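Local structure of VIN1 (Oscarella pearsei, 6BFI) at residues 438-452 and 475-489. The protein binds actin filaments and may play a role in cell-cell adhesion. Sequence-based numbering, arbitrary orientation.
Sequences LRKEAAKLRDISTAV and VKEKWLEAAESMGRS
L445, W479 and M486 interlock as knobs into holes where two antiparallel helices pack with the axes of these segments 9.2 Å apart at closest approach. With CG anti to the backbone N (chi1 -177°), L445 drops between A482, A483, W479 and M486 and divides its two methyls. CD1 lies over one face of the indole, 3.9 Å from the centroid of the W479 five-membered ring in a CH-pi contact, while CD2 meets CE of M486 at 3.6 Å. M486 in turn fits among L438, E441, A442 and L445, and beyond the indole V452 CG2 touches V475 CG1. F410, V424 and A421 of helix 399-427 extend this apolar core, as in the helical bundles of the vinculin family.

Polar bonds are few. At the edge of the indole, W479 NE1 gives a weak, bent hydrogen bond (2.9 Å, 127°) to S449 OG, which is also hydrogen-bonded to T414. Toward the other end S489 OG donates to E441 OE2 at 2.8 Å, on the syn side but 32° out of the carboxylate plane; the glutamate chain, extended beyond CG, runs alongside M486 to reach S489. Were E441 an alanine, the S489 hydroxyl would probably lose this acceptor and part of M486 would lie uncovered.

The one salt bridge is long, K444 NZ to E481 OE2 at 3.5 Å, and the lysine's CE packs on A482 CB (3.7 Å) on the way. The pair thus exemplifies knobs-into-holes packing between antiparallel helices of a bundle: with so few polar links, the contact depends mainly on complementary shape and the exclusion of water.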
loop_
_atom_site.group_PDB
_atom_site.type_symbol
_atom_site.label_atom_id
_atom_site.label_comp_id
_atom_site.label_asym_id
_atom_site.label_seq_id
_atom_site.Cartn_x
_atom_site.Cartn_y
_atom_site.Cartn_z
ATOM N N LEU A 438 5.314 -3.371 3.729
ATOM C CA LEU A 438 6.503 -4.098 4.160
ATOM C C LEU A 438 7.413 -3.210 4.999
ATOM O O LEU A 438 7.872 -3.611 6.076
ATOM C CB LEU A 438 7.252 -4.636 2.942
ATOM C CG LEU A 438 7.384 -6.154 2.844
ATOM C CD1 LEU A 438 8.230 -6.536 1.637
ATOM C CD2 LEU A 438 7.973 -6.720 4.123
ATOM N N ARG A 439 7.681 -1.992 4.520
ATOM C CA ARG A 439 8.542 -1.086 5.272
ATOM C C ARG A 439 7.944 -0.763 6.637
ATOM O O ARG A 439 8.673 -0.653 7.633
ATOM C CB ARG A 439 8.785 0.194 4.472
ATOM C CG ARG A 439 9.523 -0.025 3.159
ATOM C CD ARG A 439 9.994 1.293 2.568
ATOM N NE ARG A 439 10.874 1.101 1.420
ATOM C CZ ARG A 439 10.496 1.250 0.155
ATOM N NH1 ARG A 439 9.248 1.599 -0.132
ATOM N NH2 ARG A 439 11.369 1.054 -0.824
ATOM N N LYS A 440 6.617 -0.617 6.706
ATOM C CA LYS A 440 5.965 -0.362 7.986
ATOM C C LYS A 440 6.169 -1.530 8.944
ATOM O O LYS A 440 6.517 -1.336 10.115
ATOM C CB LYS A 440 4.474 -0.089 7.771
ATOM C CG LYS A 440 3.764 0.486 8.987
ATOM C CD LYS A 440 2.345 0.928 8.652
ATOM C CE LYS A 440 1.393 -0.254 8.546
ATOM N NZ LYS A 440 1.124 -0.872 9.876
ATOM N N GLU A 441 5.972 -2.757 8.456
ATOM C CA GLU A 441 6.162 -3.924 9.312
ATOM C C GLU A 441 7.614 -4.066 9.756
ATOM O O GLU A 441 7.883 -4.537 10.870
ATOM C CB GLU A 441 5.690 -5.185 8.590
ATOM C CG GLU A 441 4.228 -5.131 8.182
ATOM C CD GLU A 441 3.741 -6.423 7.559
ATOM O OE1 GLU A 441 2.514 -6.655 7.560
ATOM O OE2 GLU A 441 4.584 -7.204 7.073
ATOM N N ALA A 442 8.561 -3.658 8.909
ATOM C CA ALA A 442 9.965 -3.684 9.304
ATOM C C ALA A 442 10.244 -2.668 10.406
ATOM O O ALA A 442 10.906 -2.985 11.404
ATOM C CB ALA A 442 10.856 -3.426 8.089
ATOM N N ALA A 443 9.751 -1.436 10.241
ATOM C CA ALA A 443 9.952 -0.416 11.267
ATOM C C ALA A 443 9.325 -0.838 12.591
ATOM O O ALA A 443 9.892 -0.595 13.665
ATOM C CB ALA A 443 9.380 0.922 10.800
ATOM N N LYS A 444 8.155 -1.480 12.530
ATOM C CA LYS A 444 7.555 -2.036 13.737
ATOM C C LYS A 444 8.442 -3.112 14.349
ATOM O O LYS A 444 8.611 -3.166 15.574
ATOM C CB LYS A 444 6.166 -2.592 13.423
ATOM C CG LYS A 444 5.702 -3.670 14.387
ATOM C CD LYS A 444 4.206 -3.916 14.291
ATOM C CE LYS A 444 3.787 -5.047 15.217
ATOM N NZ LYS A 444 2.309 -5.137 15.376
ATOM N N LEU A 445 9.031 -3.971 13.509
ATOM C CA LEU A 445 9.891 -5.029 14.032
ATOM C C LEU A 445 11.101 -4.455 14.762
ATOM O O LEU A 445 11.459 -4.926 15.848
ATOM C CB LEU A 445 10.337 -5.957 12.905
ATOM C CG LEU A 445 11.183 -7.151 13.352
ATOM C CD1 LEU A 445 10.410 -8.010 14.337
ATOM C CD2 LEU A 445 11.636 -7.979 12.154
ATOM N N ARG A 446 11.746 -3.438 14.183
ATOM C CA ARG A 446 12.854 -2.786 14.878
ATOM C C ARG A 446 12.385 -2.184 16.199
ATOM O O ARG A 446 13.014 -2.382 17.254
ATOM C CB ARG A 446 13.471 -1.706 13.988
ATOM C CG ARG A 446 14.089 -2.216 12.692
ATOM C CD ARG A 446 14.771 -1.080 11.939
ATOM N NE ARG A 446 15.685 -1.562 10.908
ATOM C CZ ARG A 446 15.430 -1.526 9.604
ATOM N NH1 ARG A 446 14.284 -1.025 9.162
ATOM N NH2 ARG A 446 16.324 -1.989 8.742
ATOM N N ASP A 447 11.261 -1.460 16.159
ATOM C CA ASP A 447 10.770 -0.770 17.347
ATOM C C ASP A 447 10.508 -1.745 18.490
ATOM O O ASP A 447 10.960 -1.525 19.620
ATOM C CB ASP A 447 9.508 0.023 17.008
ATOM C CG ASP A 447 8.979 0.804 18.193
ATOM O OD1 ASP A 447 9.601 1.825 18.558
ATOM O OD2 ASP A 447 7.940 0.399 18.757
ATOM N N ILE A 448 9.783 -2.834 18.217
ATOM C CA ILE A 448 9.520 -3.810 19.270
ATOM C C ILE A 448 10.795 -4.554 19.644
ATOM O O ILE A 448 10.934 -5.033 20.776
ATOM C CB ILE A 448 8.396 -4.779 18.853
ATOM C CG1 ILE A 448 7.994 -5.674 20.028
ATOM C CG2 ILE A 448 8.826 -5.633 17.671
ATOM C CD1 ILE A 448 7.670 -4.911 21.303
ATOM N N SER A 449 11.752 -4.649 18.720
ATOM C CA SER A 449 13.026 -5.278 19.047
ATOM C C SER A 449 13.796 -4.473 20.084
ATOM O O SER A 449 14.596 -5.041 20.840
ATOM C CB SER A 449 13.866 -5.462 17.783
ATOM O OG SER A 449 13.223 -6.328 16.863
ATOM N N THR A 450 13.573 -3.153 20.146
ATOM C CA THR A 450 14.256 -2.362 21.170
ATOM C C THR A 450 13.880 -2.780 22.591
ATOM O O THR A 450 14.628 -2.480 23.529
ATOM C CB THR A 450 13.964 -0.869 20.998
ATOM O OG1 THR A 450 12.599 -0.598 21.344
ATOM C CG2 THR A 450 14.226 -0.431 19.564
ATOM N N ALA A 451 12.755 -3.467 22.779
ATOM C CA ALA A 451 12.268 -3.811 24.108
ATOM C C ALA A 451 12.588 -5.241 24.523
ATOM O O ALA A 451 12.291 -5.621 25.661
ATOM C CB ALA A 451 10.755 -3.584 24.189
ATOM N N VAL A 452 13.191 -6.039 23.643
ATOM C CA VAL A 452 13.408 -7.450 23.941
ATOM C C VAL A 452 14.560 -7.633 24.924
ATOM O O VAL A 452 14.431 -8.340 25.929
ATOM C CB VAL A 452 13.639 -8.233 22.635
ATOM C CG1 VAL A 452 14.200 -9.613 22.926
ATOM C CG2 VAL A 452 12.338 -8.340 21.854
ATOM N N VAL A 475 6.507 -10.068 25.601
ATOM C CA VAL A 475 7.302 -9.323 24.629
ATOM C C VAL A 475 7.852 -10.263 23.566
ATOM O O VAL A 475 7.897 -9.923 22.375
ATOM C CB VAL A 475 8.427 -8.547 25.339
ATOM C CG1 VAL A 475 9.304 -7.832 24.322
ATOM C CG2 VAL A 475 7.841 -7.554 26.326
ATOM N N LYS A 476 8.260 -11.468 23.974
ATOM C CA LYS A 476 8.734 -12.458 23.015
ATOM C C LYS A 476 7.658 -12.789 21.988
ATOM O O LYS A 476 7.945 -12.896 20.792
ATOM C CB LYS A 476 9.184 -13.727 23.741
ATOM C CG LYS A 476 9.820 -14.766 22.828
ATOM C CD LYS A 476 10.157 -16.054 23.570
ATOM C CE LYS A 476 8.905 -16.840 23.925
ATOM N NZ LYS A 476 9.223 -18.213 24.411
ATOM N N GLU A 477 6.411 -12.947 22.437
ATOM C CA GLU A 477 5.339 -13.270 21.503
ATOM C C GLU A 477 4.981 -12.083 20.615
ATOM O O GLU A 477 4.549 -12.277 19.473
ATOM C CB GLU A 477 4.112 -13.768 22.262
ATOM C CG GLU A 477 4.361 -15.064 23.017
ATOM C CD GLU A 477 3.196 -15.461 23.901
ATOM O OE1 GLU A 477 2.575 -16.514 23.639
ATOM O OE2 GLU A 477 2.899 -14.713 24.856
ATOM N N LYS A 478 5.147 -10.853 21.111
ATOM C CA LYS A 478 4.963 -9.698 20.237
ATOM C C LYS A 478 6.023 -9.662 19.144
ATOM O O LYS A 478 5.708 -9.425 17.968
ATOM C CB LYS A 478 4.986 -8.404 21.050
ATOM C CG LYS A 478 3.782 -8.232 21.953
ATOM C CD LYS A 478 2.500 -8.248 21.140
ATOM C CE LYS A 478 1.293 -8.505 22.022
ATOM N NZ LYS A 478 0.037 -8.561 21.227
ATOM N N TRP A 479 7.284 -9.908 19.513
ATOM C CA TRP A 479 8.344 -9.944 18.512
ATOM C C TRP A 479 8.106 -11.060 17.502
ATOM O O TRP A 479 8.289 -10.863 16.295
ATOM C CB TRP A 479 9.707 -10.108 19.182
ATOM C CG TRP A 479 10.859 -9.996 18.216
ATOM C CD1 TRP A 479 11.621 -8.888 17.976
ATOM C CD2 TRP A 479 11.367 -11.025 17.354
ATOM N NE1 TRP A 479 12.574 -9.165 17.021
ATOM C CE2 TRP A 479 12.438 -10.470 16.625
ATOM C CE3 TRP A 479 11.022 -12.361 17.131
ATOM C CZ2 TRP A 479 13.165 -11.204 15.691
ATOM C CZ3 TRP A 479 11.743 -13.085 16.201
ATOM C CH2 TRP A 479 12.801 -12.506 15.492
ATOM N N LEU A 480 7.696 -12.240 17.977
ATOM C CA LEU A 480 7.438 -13.351 17.065
ATOM C C LEU A 480 6.265 -13.049 16.141
ATOM O O LEU A 480 6.276 -13.436 14.967
ATOM C CB LEU A 480 7.181 -14.635 17.853
ATOM C CG LEU A 480 8.397 -15.293 18.506
ATOM C CD1 LEU A 480 7.990 -16.545 19.279
ATOM C CD2 LEU A 480 9.450 -15.621 17.461
ATOM N N GLU A 481 5.242 -12.362 16.651
ATOM C CA GLU A 481 4.105 -12.005 15.808
ATOM C C GLU A 481 4.524 -11.036 14.707
ATOM O O GLU A 481 4.261 -11.277 13.520
ATOM C CB GLU A 481 2.987 -11.407 16.662
ATOM C CG GLU A 481 1.868 -10.771 15.852
ATOM C CD GLU A 481 1.766 -9.272 16.070
ATOM O OE1 GLU A 481 1.989 -8.818 17.214
ATOM O OE2 GLU A 481 1.466 -8.548 15.095
ATOM N N ALA A 482 5.188 -9.939 15.083
ATOM C CA ALA A 482 5.620 -8.967 14.082
ATOM C C ALA A 482 6.564 -9.601 13.069
ATOM O O ALA A 482 6.426 -9.383 11.857
ATOM C CB ALA A 482 6.289 -7.774 14.764
ATOM N N ALA A 483 7.518 -10.404 13.546
ATOM C CA ALA A 483 8.503 -11.007 12.655
ATOM C C ALA A 483 7.862 -12.024 11.720
ATOM O O ALA A 483 8.254 -12.135 10.552
ATOM C CB ALA A 483 9.618 -11.654 13.476
ATOM N N GLU A 484 6.871 -12.773 12.211
ATOM C CA GLU A 484 6.211 -13.763 11.365
ATOM C C GLU A 484 5.327 -13.100 10.315
ATOM O O GLU A 484 5.273 -13.557 9.166
ATOM C CB GLU A 484 5.397 -14.733 12.221
ATOM C CG GLU A 484 6.211 -15.868 12.842
ATOM C CD GLU A 484 6.550 -16.976 11.850
ATOM O OE1 GLU A 484 6.317 -16.797 10.634
ATOM O OE2 GLU A 484 7.048 -18.034 12.290
ATOM N N SER A 485 4.621 -12.026 10.679
ATOM C CA SER A 485 3.815 -11.326 9.681
ATOM C C SER A 485 4.699 -10.667 8.626
ATOM O O SER A 485 4.412 -10.753 7.420
ATOM C CB SER A 485 2.918 -10.293 10.357
ATOM O OG SER A 485 3.690 -9.255 10.927
ATOM N N MET A 486 5.779 -10.008 9.059
ATOM C CA MET A 486 6.733 -9.459 8.100
ATOM C C MET A 486 7.284 -10.554 7.195
ATOM O O MET A 486 7.484 -10.337 5.993
ATOM C CB MET A 486 7.871 -8.747 8.832
ATOM C CG MET A 486 8.693 -7.829 7.940
ATOM S SD MET A 486 10.225 -7.286 8.716
ATOM C CE MET A 486 11.177 -8.803 8.656
ATOM N N GLY A 487 7.521 -11.742 7.757
ATOM C CA GLY A 487 7.958 -12.861 6.940
ATOM C C GLY A 487 6.914 -13.290 5.927
ATOM O O GLY A 487 7.248 -13.687 4.809
ATOM N N ARG A 488 5.634 -13.220 6.305
ATOM C CA ARG A 488 4.569 -13.528 5.352
ATOM C C ARG A 488 4.557 -12.534 4.199
ATOM O O ARG A 488 4.365 -12.920 3.039
ATOM C CB ARG A 488 3.210 -13.541 6.050
ATOM C CG ARG A 488 2.769 -14.905 6.546
ATOM C CD ARG A 488 1.270 -14.923 6.814
ATOM N NE ARG A 488 0.854 -13.821 7.677
ATOM C CZ ARG A 488 0.812 -13.885 9.004
ATOM N NH1 ARG A 488 1.161 -15.003 9.625
ATOM N NH2 ARG A 488 0.422 -12.832 9.710
ATOM N N SER A 489 4.748 -11.245 4.493
ATOM C CA SER A 489 4.800 -10.261 3.415
ATOM C C SER A 489 6.002 -10.505 2.507
ATOM O O SER A 489 5.882 -10.470 1.270
ATOM C CB SER A 489 4.841 -8.847 3.993
ATOM O OG SER A 489 3.687 -8.587 4.771
#